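Local coordinates for trilobed Protease (PDB 2GOP), which probably takes part in peptide hydrolysis as a trilobed protease, here represented by its seven-bladed beta-propeller domain, whose ring is closed without strand exchange, at residues K13-S18 against Y29-A34; E25-V30 against E48-N53; V285-W290 against H302-F307; I312-K317 against L326-G331. All blocks are in the same frame, centred on the assembly; numbering follows the deposited sequence.

Contact 1: residues K13-S18 against Y29-A34; sequences KFAYLS and YVLTKA
Leu17 lays its CG against the Tyr29 ring, 3.9 Å from Tyr29 CD2, while its CD1 reaches Leu31 CD1 at 3.6 Å. The same methyl of Leu31 is pressed by Ala15 CB at 3.3 Å, tighter than ordinary carbon contact. Leu31 sends CG anti to its backbone N (chi1 176°), and its CD1 touches both Ala15 and Leu17. Beneath these side chains the strands run antiparallel, with paired backbone bonds between Tyr16 and Thr32 and between Ser18 and Val30. On the face of Tyr16, Ser18 and Thr32 one water ties the strands: it donates to Tyr16 O and Thr32 OG1 and bonds Ser18 OG at 2.7 Å. Thr32 OG1 is also bonded to Asn43. An alanine in place of Leu17 would probably open a gap beside the Tyr29 ring and leave the Leu31 methyl less firmly packed. The pair forms the first hairpin of the first propeller blade. Its Leu17 and Tyr29 side faces the last blade, where Leu326 meets the Tyr29 ring, and the Tyr29 hydroxyl bonds that of Tyr339 in the chain beyond that blade, whereas its Tyr16 and Thr32 side packs on Ile193 and Pro194 of the second subunit.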
# COMPACT_ATOMS: atom_id res chain seq x y z
N LYS A 13 -22.46 17.75 8.37
CA LYS A 13 -23.77 18.17 7.87
C LYS A 13 -23.89 17.79 6.39
O LYS A 13 -24.87 18.16 5.74
CB LYS A 13 -23.93 19.69 8.00
CG LYS A 13 -23.36 20.33 9.26
CD LYS A 13 -24.42 20.61 10.31
CE LYS A 13 -25.11 19.35 10.79
NZ LYS A 13 -26.07 19.65 11.89
N PHE A 14 -22.90 17.07 5.88
CA PHE A 14 -22.65 17.00 4.44
C PHE A 14 -23.07 15.69 3.78
O PHE A 14 -23.36 14.71 4.45
CB PHE A 14 -21.17 17.25 4.16
CG PHE A 14 -20.68 18.58 4.67
CD1 PHE A 14 -21.23 19.76 4.17
CD2 PHE A 14 -19.69 18.66 5.64
CE1 PHE A 14 -20.79 20.99 4.63
CE2 PHE A 14 -19.24 19.89 6.10
CZ PHE A 14 -19.79 21.06 5.60
N ALA A 15 -23.10 15.72 2.45
CA ALA A 15 -23.29 14.54 1.63
C ALA A 15 -21.92 14.15 1.10
O ALA A 15 -21.19 14.99 0.57
CB ALA A 15 -24.23 14.85 0.48
N TYR A 16 -21.56 12.88 1.26
CA TYR A 16 -20.25 12.39 0.84
C TYR A 16 -20.40 11.42 -0.31
O TYR A 16 -20.96 10.33 -0.15
CB TYR A 16 -19.54 11.73 2.03
CG TYR A 16 -19.25 12.69 3.16
CD1 TYR A 16 -18.14 13.54 3.12
CD2 TYR A 16 -20.09 12.76 4.27
CE1 TYR A 16 -17.88 14.43 4.16
CE2 TYR A 16 -19.84 13.65 5.31
CZ TYR A 16 -18.73 14.49 5.25
OH TYR A 16 -18.48 15.36 6.28
N LEU A 17 -19.89 11.81 -1.48
CA LEU A 17 -20.04 11.05 -2.71
C LEU A 17 -18.82 10.16 -2.97
O LEU A 17 -17.69 10.59 -2.78
CB LEU A 17 -20.22 11.99 -3.91
CG LEU A 17 -21.65 12.45 -4.23
CD1 LEU A 17 -22.30 13.14 -3.06
CD2 LEU A 17 -21.62 13.34 -5.43
N SER A 18 -19.06 8.94 -3.43
CA SER A 18 -17.96 8.04 -3.76
C SER A 18 -18.34 7.12 -4.90
O SER A 18 -19.51 6.96 -5.23
CB SER A 18 -17.54 7.22 -2.53
OG SER A 18 -18.63 6.49 -1.99
N TYR A 29 -23.61 6.49 -8.39
CA TYR A 29 -22.64 6.80 -7.36
C TYR A 29 -23.21 6.50 -5.99
O TYR A 29 -24.42 6.29 -5.85
CB TYR A 29 -22.20 8.27 -7.43
CG TYR A 29 -23.34 9.25 -7.39
CD1 TYR A 29 -24.04 9.59 -8.54
CD2 TYR A 29 -23.74 9.85 -6.18
CE1 TYR A 29 -25.07 10.49 -8.52
CE2 TYR A 29 -24.78 10.75 -6.15
CZ TYR A 29 -25.44 11.07 -7.32
OH TYR A 29 -26.48 11.97 -7.30
N VAL A 30 -22.34 6.49 -4.99
CA VAL A 30 -22.75 6.29 -3.62
C VAL A 30 -22.85 7.67 -2.94
O VAL A 30 -21.91 8.48 -3.00
CB VAL A 30 -21.78 5.36 -2.84
CG1 VAL A 30 -22.23 5.19 -1.42
CG2 VAL A 30 -21.68 4.01 -3.53
N LEU A 31 -24.01 7.93 -2.34
CA LEU A 31 -24.25 9.12 -1.53
C LEU A 31 -24.26 8.66 -0.08
O LEU A 31 -25.07 7.80 0.29
CB LEU A 31 -25.61 9.74 -1.90
CG LEU A 31 -26.11 10.95 -1.11
CD1 LEU A 31 -25.10 12.06 -1.10
CD2 LEU A 31 -27.44 11.46 -1.67
N THR A 32 -23.36 9.21 0.74
CA THR A 32 -23.29 8.87 2.16
C THR A 32 -23.64 10.09 3.00
O THR A 32 -23.16 11.20 2.74
CB THR A 32 -21.90 8.32 2.58
OG1 THR A 32 -21.57 7.16 1.80
CG2 THR A 32 -21.89 7.96 4.07
N LYS A 33 -24.46 9.89 4.03
CA LYS A 33 -25.08 11.00 4.73
C LYS A 33 -25.50 10.55 6.12
O LYS A 33 -25.83 9.38 6.33
CB LYS A 33 -26.31 11.45 3.93
CG LYS A 33 -26.74 12.88 4.12
CD LYS A 33 -27.63 13.33 2.95
CE LYS A 33 -28.80 12.37 2.69
NZ LYS A 33 -29.79 12.94 1.73
N ALA A 34 -25.48 11.48 7.07
CA ALA A 34 -25.90 11.18 8.44
C ALA A 34 -27.42 11.07 8.49
O ALA A 34 -28.12 11.99 8.09
CB ALA A 34 -25.43 12.26 9.39
O HOH W 1 -23.58 13.53 6.91
O HOH W 2 -19.78 8.00 -0.03

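Contact 2: residues E25-V30 against E48-N53; sequences ELVAYV and ENLKNN
The end of a beta hairpin remote from its turn is where Val27 and Glu48 pair and where the chain leaves the sheet at Leu50. Val27 and Glu48 exchange two backbone bonds, and Leu50 N gives a nearly straight bond of 2.8 Å to Glu25 O. The Val27 and Glu48 side chains lie side by side and point the same way, with Val27 CG2 3.7 Å from Glu48 CB. Val27 CG1 turns instead to Leu50, meeting its CD1 at 3.6 Å with the two side chains crossing at about a right angle. These strands are the second and third of the first propeller blade, and Val27 and Leu50 look toward the last blade, meeting Leu326 and Thr328 there. An Asx turn carries the chain onward: Asn49 OD1 accepts from Lys51 N at 2.9 Å. Glu25, bent at chi2 (-93°), lays its carboxylate across the Lys51 chain, OE2 lying 3.4 Å from Lys51 CE. Its charge stays 4.5 Å from Lys51 NZ, measured from Glu25 OE2, too long for a salt bridge. An alanine at Glu25 would probably leave the Lys51 amine without this nearby opposite charge and uncover part of Leu50 CB.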
# COMPACT_ATOMS: atom_id res chain seq x y z
N GLU A 25 -26.28 6.07 -20.98
CA GLU A 25 -26.76 7.38 -20.54
C GLU A 25 -27.07 7.39 -19.05
O GLU A 25 -27.70 8.32 -18.54
CB GLU A 25 -27.99 7.79 -21.36
CG GLU A 25 -27.68 8.10 -22.84
CD GLU A 25 -27.40 9.57 -23.11
OE1 GLU A 25 -26.73 10.23 -22.28
OE2 GLU A 25 -27.84 10.07 -24.16
N LEU A 26 -26.62 6.36 -18.35
CA LEU A 26 -26.76 6.27 -16.89
C LEU A 26 -25.45 6.60 -16.18
O LEU A 26 -24.37 6.20 -16.62
CB LEU A 26 -27.21 4.87 -16.47
CG LEU A 26 -28.64 4.47 -16.86
CD1 LEU A 26 -28.95 3.08 -16.35
CD2 LEU A 26 -29.66 5.48 -16.34
N VAL A 27 -25.57 7.33 -15.08
CA VAL A 27 -24.48 7.45 -14.12
C VAL A 27 -25.01 6.95 -12.79
O VAL A 27 -26.21 7.01 -12.53
CB VAL A 27 -23.97 8.91 -14.00
CG1 VAL A 27 -23.50 9.41 -15.35
CG2 VAL A 27 -25.04 9.82 -13.43
N ALA A 28 -24.11 6.41 -11.97
CA ALA A 28 -24.45 6.05 -10.59
C ALA A 28 -23.29 6.37 -9.67
O ALA A 28 -22.13 6.50 -10.11
CB ALA A 28 -24.83 4.57 -10.47
N TYR A 29 -23.61 6.49 -8.39
CA TYR A 29 -22.64 6.80 -7.36
C TYR A 29 -23.21 6.50 -5.99
O TYR A 29 -24.42 6.29 -5.85
CB TYR A 29 -22.20 8.27 -7.43
CG TYR A 29 -23.34 9.25 -7.39
CD1 TYR A 29 -24.04 9.59 -8.54
CD2 TYR A 29 -23.74 9.85 -6.18
CE1 TYR A 29 -25.07 10.49 -8.52
CE2 TYR A 29 -24.78 10.75 -6.15
CZ TYR A 29 -25.44 11.07 -7.32
OH TYR A 29 -26.48 11.97 -7.30
N VAL A 30 -22.34 6.49 -4.99
CA VAL A 30 -22.75 6.29 -3.62
C VAL A 30 -22.85 7.67 -2.94
O VAL A 30 -21.91 8.48 -3.00
CB VAL A 30 -21.78 5.36 -2.84
CG1 VAL A 30 -22.23 5.19 -1.42
CG2 VAL A 30 -21.68 4.01 -3.53
N GLU A 48 -28.69 8.01 -11.89
CA GLU A 48 -29.24 9.15 -12.62
C GLU A 48 -29.19 8.94 -14.13
O GLU A 48 -28.19 8.49 -14.68
CB GLU A 48 -28.51 10.45 -12.26
CG GLU A 48 -29.02 11.66 -13.07
CD GLU A 48 -28.49 12.99 -12.57
OE1 GLU A 48 -27.71 13.01 -11.60
OE2 GLU A 48 -28.86 14.02 -13.17
N ASN A 49 -30.29 9.29 -14.80
CA ASN A 49 -30.37 9.25 -16.24
C ASN A 49 -29.92 10.61 -16.77
O ASN A 49 -30.50 11.63 -16.40
CB ASN A 49 -31.81 8.94 -16.67
CG ASN A 49 -31.97 8.73 -18.17
OD1 ASN A 49 -31.35 9.42 -18.99
ND2 ASN A 49 -32.82 7.79 -18.54
N LEU A 50 -28.89 10.62 -17.61
CA LEU A 50 -28.31 11.87 -18.10
C LEU A 50 -29.21 12.66 -19.05
O LEU A 50 -29.04 13.88 -19.20
CB LEU A 50 -26.97 11.58 -18.79
CG LEU A 50 -25.85 11.12 -17.84
CD1 LEU A 50 -24.75 10.40 -18.61
CD2 LEU A 50 -25.31 12.31 -17.06
N LYS A 51 -30.16 11.99 -19.70
CA LYS A 51 -31.06 12.65 -20.65
C LYS A 51 -32.07 13.57 -19.95
O LYS A 51 -32.19 14.74 -20.32
CB LYS A 51 -31.82 11.63 -21.50
CG LYS A 51 -30.93 10.77 -22.41
CD LYS A 51 -31.76 9.99 -23.43
CE LYS A 51 -30.98 8.84 -24.06
NZ LYS A 51 -31.76 8.13 -25.12
N ASN A 52 -32.76 13.05 -18.94
CA ASN A 52 -33.81 13.79 -18.23
C ASN A 52 -33.49 14.12 -16.76
O ASN A 52 -34.31 14.70 -16.05
CB ASN A 52 -35.15 13.04 -18.33
CG ASN A 52 -35.08 11.62 -17.77
OD1 ASN A 52 -34.04 11.15 -17.33
ND2 ASN A 52 -36.21 10.93 -17.80
N ASN A 53 -32.29 13.74 -16.30
CA ASN A 53 -31.86 13.95 -14.90
C ASN A 53 -32.69 13.19 -13.85
O ASN A 53 -32.58 13.46 -12.64
CB ASN A 53 -31.81 15.45 -14.56
CG ASN A 53 -30.88 16.22 -15.48
OD1 ASN A 53 -29.92 15.67 -16.03
ND2 ASN A 53 -31.15 17.51 -15.65

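Contact 3: residues V285-W290 against H302-F307; sequences VNLYIW and HWIMGF
Two consecutive propeller blades meet where Val285, on the third strand of the sixth, bridges Trp303, at the start of the innermost strand of the seventh. The N-to-C directions of the two short strands differ by 68°, and the backbones join at this one bridge before they diverge. Val285 N donates to His302 O at 3.0 Å, and Val285 O receives Ile304 N at 2.9 Å, the donor standing 32° out of the carbonyl plane. Val285 CB packs on Trp303 CB at 3.6 Å, the side chains crossing at about a right angle, and Met240 of the second subunit touches both residues. Further along, where the backbones have parted, the contact passes to side chains. Leu287 CD2 sits above the centre of the Phe307 ring, 4.0 Å from its centroid and almost on the ring normal, a CH-pi contact. The Phe307 ring also has a cation-pi partner in Lys269. At the other end, the His302 ring presents its CD2 edge to Val285 O at 3.5 Å. Asn286 OD1 approaches at 3.2 Å from His302 NE2, with the amide and ring planes steeply inclined to each other. The stronger partners of this polar pair lie elsewhere: Asn286 ND2 bonds Glu281, Asn286 OD1 accepts from Gly300 N, and His302 NE2 bonds Ala298 O. A carbonyl acceptor implies that NE2 carries a hydrogen, so the imidazole is tethered to the linker between blades, and these buried polar atoms are satisfied while Leu287, Ile304 and Phe307 supply apolar packing alongside.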
# COMPACT_ATOMS: atom_id res chain seq x y z
N VAL A 285 -4.71 16.48 -8.37
CA VAL A 285 -4.89 15.18 -8.99
C VAL A 285 -5.76 15.42 -10.22
O VAL A 285 -6.93 15.79 -10.11
CB VAL A 285 -5.54 14.19 -8.02
CG1 VAL A 285 -5.73 12.80 -8.69
CG2 VAL A 285 -4.68 14.08 -6.74
N ASN A 286 -5.15 15.26 -11.40
CA ASN A 286 -5.76 15.63 -12.66
C ASN A 286 -6.09 14.41 -13.51
O ASN A 286 -5.41 13.41 -13.41
CB ASN A 286 -4.80 16.54 -13.42
CG ASN A 286 -4.58 17.85 -12.71
OD1 ASN A 286 -5.53 18.52 -12.29
ND2 ASN A 286 -3.31 18.23 -12.55
N LEU A 287 -7.14 14.50 -14.33
CA LEU A 287 -7.58 13.41 -15.20
C LEU A 287 -7.14 13.69 -16.63
O LEU A 287 -7.38 14.79 -17.16
CB LEU A 287 -9.11 13.32 -15.19
CG LEU A 287 -9.90 12.00 -15.27
CD1 LEU A 287 -11.26 12.28 -15.93
CD2 LEU A 287 -9.20 10.83 -15.95
N TYR A 288 -6.53 12.68 -17.25
CA TYR A 288 -6.03 12.77 -18.62
C TYR A 288 -6.54 11.63 -19.49
O TYR A 288 -7.05 10.63 -18.99
CB TYR A 288 -4.50 12.69 -18.64
CG TYR A 288 -3.81 13.87 -18.01
CD1 TYR A 288 -3.50 13.88 -16.65
CD2 TYR A 288 -3.50 14.99 -18.78
CE1 TYR A 288 -2.88 14.98 -16.08
CE2 TYR A 288 -2.88 16.10 -18.20
CZ TYR A 288 -2.56 16.08 -16.86
OH TYR A 288 -1.96 17.19 -16.30
N ILE A 289 -6.36 11.79 -20.80
CA ILE A 289 -6.58 10.70 -21.73
C ILE A 289 -5.33 10.54 -22.56
O ILE A 289 -4.68 11.53 -22.96
CB ILE A 289 -7.83 10.95 -22.63
CG1 ILE A 289 -8.15 9.70 -23.46
CG2 ILE A 289 -7.62 12.17 -23.54
CD1 ILE A 289 -9.25 9.91 -24.48
N TRP A 290 -4.97 9.28 -22.81
CA TRP A 290 -3.88 8.95 -23.70
C TRP A 290 -4.43 8.22 -24.92
O TRP A 290 -5.24 7.29 -24.80
CB TRP A 290 -2.85 8.08 -22.99
CG TRP A 290 -1.71 7.69 -23.87
CD1 TRP A 290 -0.55 8.37 -24.04
CD2 TRP A 290 -1.63 6.53 -24.71
NE1 TRP A 290 0.26 7.71 -24.92
CE2 TRP A 290 -0.38 6.57 -25.35
CE3 TRP A 290 -2.49 5.46 -24.96
CZ2 TRP A 290 0.02 5.60 -26.25
CZ3 TRP A 290 -2.08 4.48 -25.86
CH2 TRP A 290 -0.83 4.56 -26.49
N HIS A 302 -7.39 21.14 -8.19
CA HIS A 302 -8.46 20.29 -7.66
C HIS A 302 -7.92 18.89 -7.50
O HIS A 302 -6.77 18.62 -7.87
CB HIS A 302 -9.67 20.28 -8.60
CG HIS A 302 -9.37 19.82 -10.00
ND1 HIS A 302 -9.94 20.40 -11.11
CD2 HIS A 302 -8.57 18.83 -10.47
CE1 HIS A 302 -9.51 19.79 -12.20
NE2 HIS A 302 -8.67 18.83 -11.83
N TRP A 303 -8.72 17.99 -6.94
CA TRP A 303 -8.38 16.58 -7.03
C TRP A 303 -9.55 15.73 -7.51
O TRP A 303 -10.67 15.81 -6.99
CB TRP A 303 -7.72 16.03 -5.75
CG TRP A 303 -8.31 16.37 -4.44
CD1 TRP A 303 -8.99 15.52 -3.60
CD2 TRP A 303 -8.24 17.63 -3.76
NE1 TRP A 303 -9.37 16.19 -2.46
CE2 TRP A 303 -8.93 17.49 -2.53
CE3 TRP A 303 -7.69 18.88 -4.08
CZ2 TRP A 303 -9.06 18.55 -1.63
CZ3 TRP A 303 -7.82 19.92 -3.18
CH2 TRP A 303 -8.51 19.75 -1.97
N ILE A 304 -9.25 14.94 -8.54
CA ILE A 304 -10.19 13.97 -9.08
C ILE A 304 -10.16 12.74 -8.18
O ILE A 304 -9.11 12.12 -7.99
CB ILE A 304 -9.83 13.58 -10.53
CG1 ILE A 304 -9.82 14.82 -11.44
CG2 ILE A 304 -10.78 12.52 -11.05
CD1 ILE A 304 -11.16 15.56 -11.57
N MET A 305 -11.30 12.39 -7.60
CA MET A 305 -11.40 11.29 -6.66
C MET A 305 -12.25 10.17 -7.24
O MET A 305 -13.37 9.92 -6.81
CB MET A 305 -11.99 11.78 -5.34
CG MET A 305 -11.07 12.76 -4.61
SD MET A 305 -11.78 13.39 -3.09
CE MET A 305 -11.91 11.90 -2.12
N GLY A 306 -11.69 9.48 -8.23
CA GLY A 306 -12.38 8.42 -8.93
C GLY A 306 -13.11 8.91 -10.17
O GLY A 306 -13.64 10.03 -10.21
N PHE A 307 -13.15 8.05 -11.18
CA PHE A 307 -13.84 8.37 -12.42
C PHE A 307 -14.26 7.08 -13.10
O PHE A 307 -13.86 5.99 -12.69
CB PHE A 307 -12.90 9.14 -13.35
CG PHE A 307 -11.77 8.31 -13.88
CD1 PHE A 307 -10.62 8.12 -13.13
CD2 PHE A 307 -11.86 7.70 -15.12
CE1 PHE A 307 -9.59 7.33 -13.60
CE2 PHE A 307 -10.83 6.91 -15.59
CZ PHE A 307 -9.70 6.72 -14.83

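Contact 4: residues I312-K317 against L326-G331; sequences IVVYLK and LFTWDG
Over one face of the Tyr315 ring lies the carbonyl of Phe327, its O 4.2 Å above the ring centre, while Trp329 CB and Val313 CG1 stand near the ring plane at its edge. The Phe327 ring is covered on one face by Lys317 CE, 3.5 Å above the plane and offset toward the rim. Both rings belong to a hairpin made by the second and third strands of the seventh propeller blade, in which Val313 pairs with Trp329 and Tyr315 with Phe327 through four backbone hydrogen bonds. Lys317 is bent at chi3 (66°), which folds its end back over the ring and sets NZ 4.3 Å from the Phe327 centroid in a cation-pi contact. The ammonium has a second partner in Glu333, a salt bridge, and the other carboxylate oxygen of Glu333 takes the Tyr315 hydroxyl; Glu333, on the outermost strand of the blade, thereby holds two side chains of strand 313-318. Tyr315 CE1 comes to 3.4 Å from Phe327 CB, close apolar packing. On the opposite side of the sheet Leu316 and Leu326 join through their methyls, and both reach Pro20 of the first blade. Where the third strand ends, Ile312 CD1 touches Asp330 CB, and the chain turns at Gly331, whose backbone N lies 3.3 Å above the Trp329 ring plane, over the centre of the indole.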
# COMPACT_ATOMS: atom_id res chain seq x y z
N ILE A 312 -19.60 8.43 -22.13
CA ILE A 312 -19.28 9.71 -21.53
C ILE A 312 -18.24 9.48 -20.43
O ILE A 312 -18.10 8.37 -19.94
CB ILE A 312 -20.58 10.34 -20.94
CG1 ILE A 312 -20.65 11.83 -21.25
CG2 ILE A 312 -20.75 10.02 -19.44
CD1 ILE A 312 -21.21 12.10 -22.64
N VAL A 313 -17.50 10.51 -20.05
CA VAL A 313 -16.62 10.41 -18.88
C VAL A 313 -17.33 11.00 -17.67
O VAL A 313 -17.97 12.03 -17.78
CB VAL A 313 -15.27 11.15 -19.06
CG1 VAL A 313 -14.41 10.99 -17.80
CG2 VAL A 313 -14.54 10.63 -20.30
N VAL A 314 -17.21 10.33 -16.52
CA VAL A 314 -17.80 10.79 -15.26
C VAL A 314 -16.74 10.77 -14.18
O VAL A 314 -15.90 9.86 -14.14
CB VAL A 314 -19.01 9.92 -14.82
CG1 VAL A 314 -18.56 8.59 -14.21
CG2 VAL A 314 -19.88 10.68 -13.82
N TYR A 315 -16.76 11.76 -13.31
CA TYR A 315 -15.78 11.79 -12.23
C TYR A 315 -16.29 12.59 -11.05
O TYR A 315 -17.19 13.43 -11.19
CB TYR A 315 -14.44 12.35 -12.72
CG TYR A 315 -14.53 13.66 -13.49
CD1 TYR A 315 -14.56 14.89 -12.84
CD2 TYR A 315 -14.57 13.67 -14.88
CE1 TYR A 315 -14.63 16.09 -13.55
CE2 TYR A 315 -14.63 14.86 -15.60
CZ TYR A 315 -14.67 16.06 -14.93
OH TYR A 315 -14.74 17.22 -15.67
N LEU A 316 -15.73 12.27 -9.88
CA LEU A 316 -15.85 13.10 -8.70
C LEU A 316 -14.68 14.10 -8.66
O LEU A 316 -13.51 13.70 -8.80
CB LEU A 316 -15.87 12.24 -7.43
CG LEU A 316 -17.09 11.34 -7.22
CD1 LEU A 316 -16.91 10.48 -5.95
CD2 LEU A 316 -18.36 12.18 -7.11
N LYS A 317 -15.00 15.37 -8.44
CA LYS A 317 -14.00 16.43 -8.33
C LYS A 317 -14.15 17.22 -7.02
O LYS A 317 -15.20 17.79 -6.75
CB LYS A 317 -14.11 17.39 -9.51
CG LYS A 317 -13.20 18.62 -9.40
CD LYS A 317 -13.09 19.38 -10.71
CE LYS A 317 -14.40 20.00 -11.13
NZ LYS A 317 -14.21 21.08 -12.15
N LEU A 326 -20.31 15.31 -8.44
CA LEU A 326 -20.23 14.56 -9.68
C LEU A 326 -20.23 15.49 -10.89
O LEU A 326 -21.00 16.46 -10.95
CB LEU A 326 -21.40 13.58 -9.79
CG LEU A 326 -21.23 12.40 -10.75
CD1 LEU A 326 -20.31 11.36 -10.17
CD2 LEU A 326 -22.58 11.78 -11.06
N PHE A 327 -19.37 15.17 -11.85
CA PHE A 327 -19.25 15.93 -13.09
C PHE A 327 -19.20 14.94 -14.24
O PHE A 327 -18.74 13.81 -14.07
CB PHE A 327 -17.95 16.74 -13.10
CG PHE A 327 -17.91 17.87 -12.10
CD1 PHE A 327 -17.60 17.62 -10.77
CD2 PHE A 327 -18.15 19.18 -12.49
CE1 PHE A 327 -17.56 18.66 -9.85
CE2 PHE A 327 -18.10 20.22 -11.57
CZ PHE A 327 -17.81 19.97 -10.26
N THR A 328 -19.66 15.36 -15.42
CA THR A 328 -19.44 14.59 -16.64
C THR A 328 -18.56 15.37 -17.61
O THR A 328 -18.35 16.58 -17.46
CB THR A 328 -20.77 14.20 -17.37
OG1 THR A 328 -21.54 15.37 -17.65
CG2 THR A 328 -21.59 13.22 -16.53
N TRP A 329 -18.02 14.67 -18.59
CA TRP A 329 -17.20 15.30 -19.59
C TRP A 329 -17.37 14.59 -20.94
O TRP A 329 -17.18 13.38 -21.03
CB TRP A 329 -15.74 15.31 -19.12
CG TRP A 329 -14.86 16.17 -19.92
CD1 TRP A 329 -14.59 17.50 -19.71
CD2 TRP A 329 -14.12 15.78 -21.07
NE1 TRP A 329 -13.72 17.95 -20.67
CE2 TRP A 329 -13.42 16.92 -21.52
CE3 TRP A 329 -13.99 14.58 -21.77
CZ2 TRP A 329 -12.59 16.89 -22.63
CZ3 TRP A 329 -13.16 14.55 -22.88
CH2 TRP A 329 -12.48 15.70 -23.30
N ASP A 330 -17.80 15.35 -21.95
CA ASP A 330 -17.98 14.84 -23.31
C ASP A 330 -17.21 15.69 -24.33
O ASP A 330 -17.59 15.78 -25.50
CB ASP A 330 -19.47 14.83 -23.67
CG ASP A 330 -20.08 16.24 -23.75
OD1 ASP A 330 -19.42 17.23 -23.37
OD2 ASP A 330 -21.25 16.35 -24.18
N GLY A 331 -16.12 16.30 -23.88
CA GLY A 331 -15.46 17.39 -24.60
C GLY A 331 -15.64 18.68 -23.81
O GLY A 331 -14.85 19.62 -23.95

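Overall arrangement
Contacts 1 and 2 share strand 26-35 and bind three successive strands of the first blade; contact 4 joins two neighbouring strands of the last blade, and contact 3 crosses from the sixth blade to the seventh. Contacts 1 and 3 are mainly buried and both meet the second subunit, whereas contacts 2 and 4 are only partly buried and bring in charged side chains, Glu25 beside Lys51 in one and Lys317 over an aromatic ring in the other. Regular pairing dominates within the blades; between blades a single bridge gives way to side-chain packing. Contact 4 touches all the others: it shares its sheet with contact 3 and packs by leucines on contacts 1 and 2. First and last blades thus meet through side chains, consistent with an open Velcro closure.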